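Local coordinates for N-acetyltransferase family protein (Bacillus anthracis, PDB 3LNB) that probably transfers acetyl groups from acetyl-coenzyme A to arylamine compounds, including the antibacterial drug sulfamethoxazole, which it inactivates, at residues Lys248-His260 with Leu263-Lys276. The protein carries 1 engineered substitution. Numbering follows the deposited sequence.
Sequences KGAITCKLTNYGH and LTNKNYTETFKGTK. With COA (coenzyme A), chain B.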
ATOM      1  N   LYS A 248      10.109 -13.876  -4.325  1.00 23.82           N
ATOM      2  CA  LYS A 248      11.470 -14.078  -4.816  1.00 24.91           C
ATOM      3  C   LYS A 248      12.554 -13.582  -3.864  1.00 25.36           C
ATOM      4  O   LYS A 248      13.728 -13.934  -4.012  1.00 28.20           O
ATOM      5  CB  LYS A 248      11.650 -13.358  -6.152  1.00 24.43           C
ATOM      6  CG  LYS A 248      10.655 -13.742  -7.218  1.00 25.49           C
ATOM      7  CD  LYS A 248      10.852 -15.173  -7.682  1.00 25.98           C
ATOM      8  CE  LYS A 248      10.073 -15.417  -8.965  1.00 23.75           C
ATOM      9  NZ  LYS A 248       8.635 -15.052  -8.806  1.00 21.82           N
ATOM     10  N   GLY A 249      12.169 -12.762  -2.899  1.00 24.29           N
ATOM     11  CA  GLY A 249      13.140 -12.222  -1.968  1.00 21.53           C
ATOM     12  C   GLY A 249      12.467 -11.224  -1.050  1.00 20.25           C
ATOM     13  O   GLY A 249      11.470 -10.603  -1.421  1.00 20.39           O
ATOM     14  N   ALA A 250      13.013 -11.061   0.149  1.00 19.72           N
ATOM     15  CA  ALA A 250      12.432 -10.151   1.121  1.00 18.18           C
ATOM     16  C   ALA A 250      12.534  -8.691   0.713  1.00 17.81           C
ATOM     17  O   ALA A 250      13.540  -8.252   0.140  1.00 16.06           O
ATOM     18  CB  ALA A 250      13.087 -10.357   2.481  1.00 17.60           C
ATOM     19  N   ILE A 251      11.473  -7.946   1.003  1.00 16.10           N
ATOM     20  CA  ILE A 251      11.435  -6.524   0.719  1.00 15.52           C
ATOM     21  C   ILE A 251      10.683  -5.841   1.855  1.00 15.60           C
ATOM     22  O   ILE A 251       9.686  -6.366   2.366  1.00 16.90           O
ATOM     23  CB  ILE A 251      10.732  -6.213  -0.633  1.00 14.62           C
ATOM     24  CG1 ILE A 251      10.677  -4.695  -0.872  1.00 16.63           C
ATOM     25  CG2 ILE A 251       9.311  -6.752  -0.626  1.00 15.64           C
ATOM     26  CD1 ILE A 251      12.015  -3.978  -0.777  1.00 14.86           C
ATOM     27  N   THR A 252      11.198  -4.694   2.278  1.00 14.65           N
ATOM     28  CA  THR A 252      10.581  -3.898   3.330  1.00 14.95           C
ATOM     29  C   THR A 252      10.864  -2.462   2.931  1.00 15.69           C
ATOM     30  O   THR A 252      12.023  -2.082   2.709  1.00 15.64           O
ATOM     31  CB  THR A 252      11.187  -4.195   4.729  1.00 15.23           C
ATOM     32  OG1 THR A 252      10.966  -5.572   5.068  1.00 13.47           O
ATOM     33  CG2 THR A 252      10.522  -3.326   5.796  1.00 15.09           C
ATOM     34  N   CYS A 253       9.798  -1.677   2.806  1.00 14.23           N
ATOM     35  CA  CYS A 253       9.907  -0.284   2.394  1.00 15.33           C
ATOM     36  C   CYS A 253       9.037   0.619   3.253  1.00 14.63           C
ATOM     37  O   CYS A 253       7.986   0.210   3.737  1.00 12.37           O
ATOM     38  CB  CYS A 253       9.493  -0.143   0.929  1.00 16.24           C
ATOM     39  SG  CYS A 253       9.422   1.560   0.316  1.00 25.01           S
ATOM     40  N   LYS A 254       9.479   1.859   3.423  1.00 12.72           N
ATOM     41  CA  LYS A 254       8.738   2.816   4.221  1.00 15.46           C
ATOM     42  C   LYS A 254       9.146   4.223   3.825  1.00 14.28           C
ATOM     43  O   LYS A 254      10.268   4.454   3.362  1.00 14.43           O
ATOM     44  CB  LYS A 254       9.023   2.586   5.714  1.00 17.13           C
ATOM     45  CG  LYS A 254       8.193   3.446   6.658  1.00 22.07           C
ATOM     46  CD  LYS A 254       8.447   3.081   8.123  1.00 23.31           C
ATOM     47  CE  LYS A 254       9.817   3.521   8.582  1.00 23.86           C
ATOM     48  NZ  LYS A 254       9.941   5.005   8.607  1.00 25.64           N
ATOM     49  N   LEU A 255       8.228   5.161   3.999  1.00 13.02           N
ATOM     50  CA  LEU A 255       8.493   6.556   3.688  1.00 14.15           C
ATOM     51  C   LEU A 255       9.208   7.200   4.862  1.00 14.44           C
ATOM     52  O   LEU A 255       9.095   6.744   5.996  1.00 13.75           O
ATOM     53  CB  LEU A 255       7.185   7.301   3.447  1.00 16.49           C
ATOM     54  CG  LEU A 255       6.568   7.246   2.054  1.00 18.56           C
ATOM     55  CD1 LEU A 255       6.631   5.840   1.489  1.00 22.14           C
ATOM     56  CD2 LEU A 255       5.148   7.744   2.146  1.00 17.60           C
ATOM     57  N   THR A 256       9.947   8.260   4.569  1.00 15.81           N
ATOM     58  CA  THR A 256      10.674   9.019   5.578  1.00 16.65           C
ATOM     59  C   THR A 256      10.400  10.486   5.276  1.00 17.91           C
ATOM     60  O   THR A 256       9.830  10.816   4.237  1.00 15.65           O
ATOM     61  CB  THR A 256      12.195   8.789   5.494  1.00 15.21           C
ATOM     62  OG1 THR A 256      12.674   9.208   4.214  1.00 17.15           O
ATOM     63  CG2 THR A 256      12.526   7.332   5.708  1.00 14.49           C
ATOM     64  N   ASN A 257      10.802  11.372   6.175  1.00 18.94           N
ATOM     65  CA  ASN A 257      10.574  12.781   5.940  1.00 21.78           C
ATOM     66  C   ASN A 257      11.369  13.312   4.750  1.00 21.30           C
ATOM     67  O   ASN A 257      10.987  14.312   4.154  1.00 21.60           O
ATOM     68  CB  ASN A 257      10.893  13.578   7.203  1.00 24.36           C
ATOM     69  CG  ASN A 257       9.909  13.294   8.314  1.00 27.45           C
ATOM     70  OD1 ASN A 257       8.704  13.513   8.162  1.00 28.54           O
ATOM     71  ND2 ASN A 257      10.411  12.793   9.438  1.00 29.41           N
ATOM     72  N   TYR A 258      12.446  12.625   4.380  1.00 20.72           N
ATOM     73  CA  TYR A 258      13.273  13.070   3.260  1.00 22.01           C
ATOM     74  C   TYR A 258      13.282  12.135   2.048  1.00 21.82           C
ATOM     75  O   TYR A 258      14.095  12.302   1.136  1.00 20.53           O
ATOM     76  CB  TYR A 258      14.697  13.298   3.752  1.00 26.19           C
ATOM     77  CG  TYR A 258      14.772  14.325   4.861  1.00 30.18           C
ATOM     78  CD1 TYR A 258      14.360  15.639   4.646  1.00 31.63           C
ATOM     79  CD2 TYR A 258      15.228  13.982   6.131  1.00 32.56           C
ATOM     80  CE1 TYR A 258      14.397  16.585   5.667  1.00 33.62           C
ATOM     81  CE2 TYR A 258      15.264  14.925   7.165  1.00 33.90           C
ATOM     82  CZ  TYR A 258      14.848  16.217   6.922  1.00 34.18           C
ATOM     83  OH  TYR A 258      14.865  17.146   7.938  1.00 38.51           O
ATOM     84  N   GLY A 259      12.373  11.160   2.034  1.00 19.33           N
ATOM     85  CA  GLY A 259      12.299  10.223   0.919  1.00 17.36           C
ATOM     86  C   GLY A 259      11.661   8.918   1.355  1.00 15.92           C
ATOM     87  O   GLY A 259      10.545   8.912   1.878  1.00 14.06           O
ATOM     88  N   HIS A 260      12.366   7.814   1.120  1.00 14.80           N
ATOM     89  CA  HIS A 260      11.907   6.488   1.524  1.00 14.96           C
ATOM     90  C   HIS A 260      13.102   5.544   1.631  1.00 14.56           C
ATOM     91  O   HIS A 260      14.185   5.838   1.128  1.00 13.94           O
ATOM     92  CB  HIS A 260      10.869   5.913   0.547  1.00 15.82           C
ATOM     93  CG  HIS A 260      11.408   5.598  -0.816  1.00 15.38           C
ATOM     94  ND1 HIS A 260      11.585   6.560  -1.786  1.00 14.25           N
ATOM     95  CD2 HIS A 260      11.792   4.424  -1.373  1.00 16.25           C
ATOM     96  CE1 HIS A 260      12.050   5.993  -2.886  1.00 15.21           C
ATOM     97  NE2 HIS A 260      12.184   4.697  -2.662  1.00 16.19           N
ATOM     98  N   LEU A 263      14.747  -2.222   2.128  1.00 14.04           N
ATOM     99  CA  LEU A 263      15.675  -3.224   2.617  1.00 15.04           C
ATOM    100  C   LEU A 263      15.374  -4.617   2.076  1.00 14.13           C
ATOM    101  O   LEU A 263      14.250  -5.094   2.174  1.00 12.41           O
ATOM    102  CB  LEU A 263      15.622  -3.263   4.144  1.00 13.47           C
ATOM    103  CG  LEU A 263      16.474  -4.333   4.831  1.00 15.35           C
ATOM    104  CD1 LEU A 263      17.948  -3.933   4.755  1.00 13.81           C
ATOM    105  CD2 LEU A 263      16.032  -4.489   6.285  1.00 13.45           C
ATOM    106  N   THR A 264      16.386  -5.248   1.492  1.00 12.98           N
ATOM    107  CA  THR A 264      16.256  -6.603   0.979  1.00 15.00           C
ATOM    108  C   THR A 264      17.232  -7.448   1.793  1.00 15.20           C
ATOM    109  O   THR A 264      17.891  -6.935   2.694  1.00 14.32           O
ATOM    110  CB  THR A 264      16.629  -6.695  -0.514  1.00 13.92           C
ATOM    111  OG1 THR A 264      18.018  -6.394  -0.692  1.00 14.02           O
ATOM    112  CG2 THR A 264      15.798  -5.724  -1.323  1.00 14.64           C
ATOM    113  N   ASN A 265      17.328  -8.738   1.489  1.00 17.49           N
ATOM    114  CA  ASN A 265      18.263  -9.593   2.214  1.00 18.48           C
ATOM    115  C   ASN A 265      19.695  -9.206   1.859  1.00 20.18           C
ATOM    116  O   ASN A 265      20.606  -9.361   2.672  1.00 19.62           O
ATOM    117  CB  ASN A 265      18.051 -11.066   1.850  1.00 20.09           C
ATOM    118  CG  ASN A 265      16.737 -11.613   2.371  1.00 22.64           C
ATOM    119  OD1 ASN A 265      16.412 -11.450   3.548  1.00 22.00           O
ATOM    120  ND2 ASN A 265      15.978 -12.277   1.497  1.00 23.30           N
ATOM    121  N   LYS A 266      19.871  -8.672   0.653  1.00 18.37           N
ATOM    122  CA  LYS A 266      21.189  -8.294   0.141  1.00 18.68           C
ATOM    123  C   LYS A 266      21.595  -6.821   0.252  1.00 18.43           C
ATOM    124  O   LYS A 266      22.768  -6.512   0.468  1.00 18.87           O
ATOM    125  CB  LYS A 266      21.289  -8.693  -1.335  1.00 18.95           C
ATOM    126  CG  LYS A 266      20.816 -10.104  -1.652  1.00 22.14           C
ATOM    127  CD  LYS A 266      21.666 -11.150  -0.963  1.00 23.95           C
ATOM    128  CE  LYS A 266      21.243 -12.550  -1.387  1.00 28.00           C
ATOM    129  NZ  LYS A 266      22.035 -13.601  -0.676  1.00 30.74           N
ATOM    130  N   ASN A 267      20.641  -5.910   0.096  1.00 17.07           N
ATOM    131  CA  ASN A 267      20.969  -4.488   0.128  1.00 17.46           C
ATOM    132  C   ASN A 267      20.008  -3.580   0.867  1.00 16.59           C
ATOM    133  O   ASN A 267      18.817  -3.870   0.982  1.00 15.86           O
ATOM    134  CB  ASN A 267      21.073  -3.958  -1.300  1.00 16.22           C
ATOM    135  CG  ASN A 267      22.119  -4.672  -2.108  1.00 16.95           C
ATOM    136  OD1 ASN A 267      23.317  -4.418  -1.953  1.00 15.62           O
ATOM    137  ND2 ASN A 267      21.678  -5.585  -2.974  1.00 16.05           N
ATOM    138  N   TYR A 268      20.552  -2.462   1.338  1.00 16.15           N
ATOM    139  CA  TYR A 268      19.780  -1.432   2.022  1.00 14.73           C
ATOM    140  C   TYR A 268      19.846  -0.212   1.104  1.00 13.68           C
ATOM    141  O   TYR A 268      20.929   0.318   0.844  1.00 12.82           O
ATOM    142  CB  TYR A 268      20.395  -1.096   3.380  1.00 15.15           C
ATOM    143  CG  TYR A 268      19.597  -0.079   4.171  1.00 17.33           C
ATOM    144  CD1 TYR A 268      18.218  -0.232   4.348  1.00 17.66           C
ATOM    145  CD2 TYR A 268      20.225   1.007   4.783  1.00 18.40           C
ATOM    146  CE1 TYR A 268      17.487   0.670   5.123  1.00 19.78           C
ATOM    147  CE2 TYR A 268      19.502   1.912   5.563  1.00 18.79           C
ATOM    148  CZ  TYR A 268      18.134   1.734   5.728  1.00 19.67           C
ATOM    149  OH  TYR A 268      17.412   2.603   6.514  1.00 21.36           O
ATOM    150  N   THR A 269      18.691   0.216   0.602  1.00 11.96           N
ATOM    151  CA  THR A 269      18.628   1.352  -0.309  1.00 11.90           C
ATOM    152  C   THR A 269      17.939   2.549   0.328  1.00 12.80           C
ATOM    153  O   THR A 269      16.782   2.470   0.765  1.00 13.25           O
ATOM    154  CB  THR A 269      17.895   0.972  -1.618  1.00 10.87           C
ATOM    155  OG1 THR A 269      18.560  -0.143  -2.224  1.00 13.18           O
ATOM    156  CG2 THR A 269      17.903   2.140  -2.605  1.00 12.27           C
ATOM    157  N   GLU A 270      18.661   3.660   0.364  1.00 10.79           N
ATOM    158  CA  GLU A 270      18.156   4.881   0.962  1.00 13.06           C
ATOM    159  C   GLU A 270      17.996   6.025  -0.036  1.00 13.41           C
ATOM    160  O   GLU A 270      18.936   6.395  -0.738  1.00 12.07           O
ATOM    161  CB  GLU A 270      19.097   5.324   2.091  1.00 14.01           C
ATOM    162  CG  GLU A 270      19.212   4.323   3.229  1.00 17.53           C
ATOM    163  CD  GLU A 270      20.302   4.684   4.211  1.00 19.07           C
ATOM    164  OE1 GLU A 270      21.492   4.408   3.912  1.00 20.19           O
ATOM    165  OE2 GLU A 270      19.971   5.251   5.275  1.00 18.40           O
ATOM    166  N   THR A 271      16.788   6.567  -0.096  1.00 13.69           N
ATOM    167  CA  THR A 271      16.489   7.698  -0.958  1.00 15.11           C
ATOM    168  C   THR A 271      16.392   8.845   0.038  1.00 15.91           C
ATOM    169  O   THR A 271      15.446   8.922   0.825  1.00 15.47           O
ATOM    170  CB  THR A 271      15.159   7.497  -1.685  1.00 15.72           C
ATOM    171  OG1 THR A 271      15.211   6.273  -2.427  1.00 16.75           O
ATOM    172  CG2 THR A 271      14.895   8.659  -2.633  1.00 16.27           C
ATOM    173  N   PHE A 272      17.372   9.737  -0.006  1.00 18.28           N
ATOM    174  CA  PHE A 272      17.454  10.823   0.964  1.00 20.43           C
ATOM    175  C   PHE A 272      17.799  12.183   0.363  1.00 21.84           C
ATOM    176  O   PHE A 272      18.872  12.363  -0.212  1.00 21.79           O
ATOM    177  CB  PHE A 272      18.494  10.399   2.006  1.00 20.95           C
ATOM    178  CG  PHE A 272      18.703  11.375   3.118  1.00 21.73           C
ATOM    179  CD1 PHE A 272      19.657  12.380   3.009  1.00 22.20           C
ATOM    180  CD2 PHE A 272      17.983  11.253   4.304  1.00 21.83           C
ATOM    181  CE1 PHE A 272      19.898  13.251   4.071  1.00 23.52           C
ATOM    182  CE2 PHE A 272      18.213  12.113   5.369  1.00 22.31           C
ATOM    183  CZ  PHE A 272      19.173  13.115   5.254  1.00 22.28           C
ATOM    184  N   LYS A 273      16.882  13.135   0.517  1.00 22.07           N
ATOM    185  CA  LYS A 273      17.053  14.490  -0.002  1.00 23.44           C
ATOM    186  C   LYS A 273      17.611  14.508  -1.413  1.00 23.65           C
ATOM    187  O   LYS A 273      18.627  15.157  -1.678  1.00 23.37           O
ATOM    188  CB  LYS A 273      17.975  15.306   0.909  1.00 24.02           C
ATOM    189  CG  LYS A 273      17.376  15.645   2.255  1.00 25.64           C
ATOM    190  CD  LYS A 273      18.388  16.337   3.159  1.00 25.73           C
ATOM    191  CE  LYS A 273      17.776  16.637   4.520  1.00 26.70           C
ATOM    192  NZ  LYS A 273      18.800  17.047   5.512  1.00 27.81           N
ATOM    193  N   GLY A 274      16.960  13.778  -2.310  1.00 22.40           N
ATOM    194  CA  GLY A 274      17.404  13.755  -3.689  1.00 22.98           C
ATOM    195  C   GLY A 274      18.436  12.705  -4.029  1.00 23.71           C
ATOM    196  O   GLY A 274      18.608  12.377  -5.204  1.00 24.73           O
ATOM    197  N   THR A 275      19.127  12.169  -3.023  1.00 22.53           N
ATOM    198  CA  THR A 275      20.148  11.160  -3.285  1.00 21.28           C
ATOM    199  C   THR A 275      19.576   9.756  -3.130  1.00 20.13           C
ATOM    200  O   THR A 275      18.595   9.541  -2.415  1.00 20.30           O
ATOM    201  CB  THR A 275      21.367  11.315  -2.337  1.00 23.04           C
ATOM    202  OG1 THR A 275      21.041  10.821  -1.033  1.00 22.08           O
ATOM    203  CG2 THR A 275      21.763  12.781  -2.221  1.00 22.12           C
ATOM    204  N   LYS A 276      20.179   8.807  -3.826  1.00 18.83           N
ATOM    205  CA  LYS A 276      19.728   7.430  -3.759  1.00 20.25           C
ATOM    206  C   LYS A 276      20.947   6.522  -3.708  1.00 18.97           C
ATOM    207  O   LYS A 276      21.691   6.396  -4.682  1.00 20.56           O
ATOM    208  CB  LYS A 276      18.857   7.103  -4.972  1.00 21.89           C
ATOM    209  CG  LYS A 276      18.194   5.740  -4.914  1.00 23.63           C
ATOM    210  CD  LYS A 276      17.375   5.503  -6.175  1.00 26.71           C
ATOM    211  CE  LYS A 276      15.947   5.989  -6.017  1.00 27.16           C
ATOM    212  NZ  LYS A 276      15.111   4.951  -5.346  1.00 28.25           N
TER
HETATM  213  N1A COA B1001       9.274  -7.424  -4.628  1.00 29.98           N
HETATM  214  C2A COA B1001      10.428  -7.713  -4.053  1.00 28.48           C
HETATM  215  N3A COA B1001      11.493  -6.946  -4.209  1.00 26.76           N
HETATM  216  C4A COA B1001      11.429  -5.841  -4.963  1.00 24.86           C
HETATM  217  C5A COA B1001      10.236  -5.507  -5.587  1.00 25.43           C
HETATM  218  C6A COA B1001       9.136  -6.336  -5.399  1.00 27.48           C
HETATM  219  N6A COA B1001       7.966  -6.047  -5.962  1.00 26.28           N
HETATM  220  N7A COA B1001      10.436  -4.374  -6.253  1.00 23.76           N
HETATM  221  C8A COA B1001      11.699  -4.006  -6.055  1.00 23.07           C
HETATM  222  N9A COA B1001      12.308  -4.892  -5.267  1.00 24.23           N
HETATM  223  C1B COA B1001      13.686  -4.769  -4.734  1.00 23.78           C
HETATM  224  C2B COA B1001      14.753  -4.668  -5.822  1.00 24.24           C
HETATM  225  O2B COA B1001      15.066  -5.971  -6.322  1.00 23.28           O
HETATM  226  C3B COA B1001      15.922  -4.109  -5.011  1.00 22.60           C
HETATM  227  O3B COA B1001      16.703  -5.168  -4.451  1.00 20.24           O
HETATM  228  P3B COA B1001      18.288  -4.955  -4.273  1.00 18.72           P
HETATM  229  O7A COA B1001      18.616  -3.635  -3.691  1.00 18.05           O
HETATM  230  O8A COA B1001      18.813  -6.177  -3.368  1.00 18.10           O
HETATM  231  O9A COA B1001      18.912  -5.154  -5.743  1.00 17.44           O
HETATM  232  C4B COA B1001      15.236  -3.308  -3.901  1.00 22.65           C
HETATM  233  O4B COA B1001      13.822  -3.501  -4.074  1.00 24.59           O
HETATM  234  C5B COA B1001      15.539  -1.815  -4.023  1.00 20.99           C
HETATM  235  O5B COA B1001      15.041  -1.318  -5.266  1.00 21.68           O
HETATM  236  P1A COA B1001      15.422   0.173  -5.733  1.00 18.63           P
HETATM  237  O1A COA B1001      14.524   0.474  -7.034  1.00 21.67           O
HETATM  238  O2A COA B1001      16.870   0.306  -6.004  1.00 16.76           O
HETATM  239  O3A COA B1001      14.942   1.147  -4.544  1.00 20.32           O
HETATM  240  P2A COA B1001      13.422   1.628  -4.323  1.00 18.69           P
HETATM  241  O4A COA B1001      13.282   3.008  -5.138  1.00 18.19           O
HETATM  242  O5A COA B1001      13.142   1.807  -2.880  1.00 20.05           O
HETATM  243  O6A COA B1001      12.442   0.572  -5.042  1.00 18.69           O
HETATM  244  CBP COA B1001      10.340  -0.302  -4.110  1.00 16.17           C
HETATM  245  CCP COA B1001      11.843  -0.509  -4.320  1.00 16.90           C
HETATM  246  CDP COA B1001      10.112   0.859  -3.141  1.00 15.04           C
HETATM  247  CEP COA B1001       9.738  -1.581  -3.524  1.00 14.64           C
HETATM  248  CAP COA B1001       9.670  -0.005  -5.454  1.00 15.13           C
HETATM  249  OAP COA B1001       9.939  -1.072  -6.366  1.00 17.17           O
HETATM  250  C9P COA B1001       8.153   0.136  -5.304  1.00 17.32           C
HETATM  251  O9P COA B1001       7.656   1.125  -4.767  1.00 17.15           O
HETATM  252  N8P COA B1001       7.452  -0.878  -5.807  1.00 15.70           N
HETATM  253  C7P COA B1001       5.983  -0.930  -5.787  1.00 17.18           C
HETATM  254  C6P COA B1001       5.506  -2.339  -5.422  1.00 17.76           C
HETATM  255  C5P COA B1001       4.032  -2.534  -5.786  1.00 17.25           C
HETATM  256  O5P COA B1001       3.691  -2.664  -6.959  1.00 16.67           O
HETATM  257  N4P COA B1001       3.180  -2.573  -4.764  1.00 15.86           N
HETATM  258  C3P COA B1001       1.736  -2.749  -4.972  1.00 16.63           C
HETATM  259  C2P COA B1001       1.392  -4.217  -5.229  1.00 15.93           C
HETATM  260  S1P COA B1001       1.591  -5.298  -3.766  1.00 20.15           S
HETATM  261  O   HOH W   1      13.221  -6.927   4.034  1.00 11.62           O
HETATM  262  O   HOH W   2      15.079   9.095   3.457  1.00 14.72           O
HETATM  263  O   HOH W   3      14.705  12.488  -1.572  1.00 22.64           O
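H260 and T271 form an antiparallel hydrogen-bonded pair, H260 N giving to T271 O while T271 N returns a bond of 3.0 Å to H260 O; two residues further along each chain, K273 N donates to Y258 O, and in the neighbouring strand pair, 252-256 with 259-263, L263 N donates to T252 O at 2.8 Å. Beside the bond between K273 and Y258, the tyrosine ring leans on two neighbours. K273, its chain extended beyond CG, runs alongside the tyrosine and lays CE over the middle of one ring face, 3.5 Å from the centroid; NZ continues over the same face at 4.4 Å, a cation-pi contact. F272 points the same way as Y258 and meets CD2 with CE2, the ring planes inclined at 67°. At H260 the imidazole crosses T271 obliquely, with CB and OG1 of the threonine over one ring face. These segments belong to the smaller, five-stranded of the two antiparallel sheets in this arylamine N-acetyltransferase; strands 259-263 and 267-272 make a hairpin that lines part of the coenzyme A pocket, and polar side chains of the two segments reach the pyrophosphate and the 3'-phosphate. CG of H260 is flanked by both backbone branches, N and C (chi1 67°), which presents NE2 to the pyrophosphate, where it donates to O4A at 3.2 Å and weakly to O5A. K276 NZ donates to T271 OG1 and also comes within 2.7 Å of O4A, so the threonine against the imidazole face probably helps to position the lysine. At the hairpin turn, T264 OG1 accepts from N267 N in an ST motif, and N267 ND2 donates almost straight to O8A of the 3'-phosphate at 3.0 Å. Nearby, the T264 methyl CG2 packs on the ribose, while I251 sets CB and CG2 against the adenine.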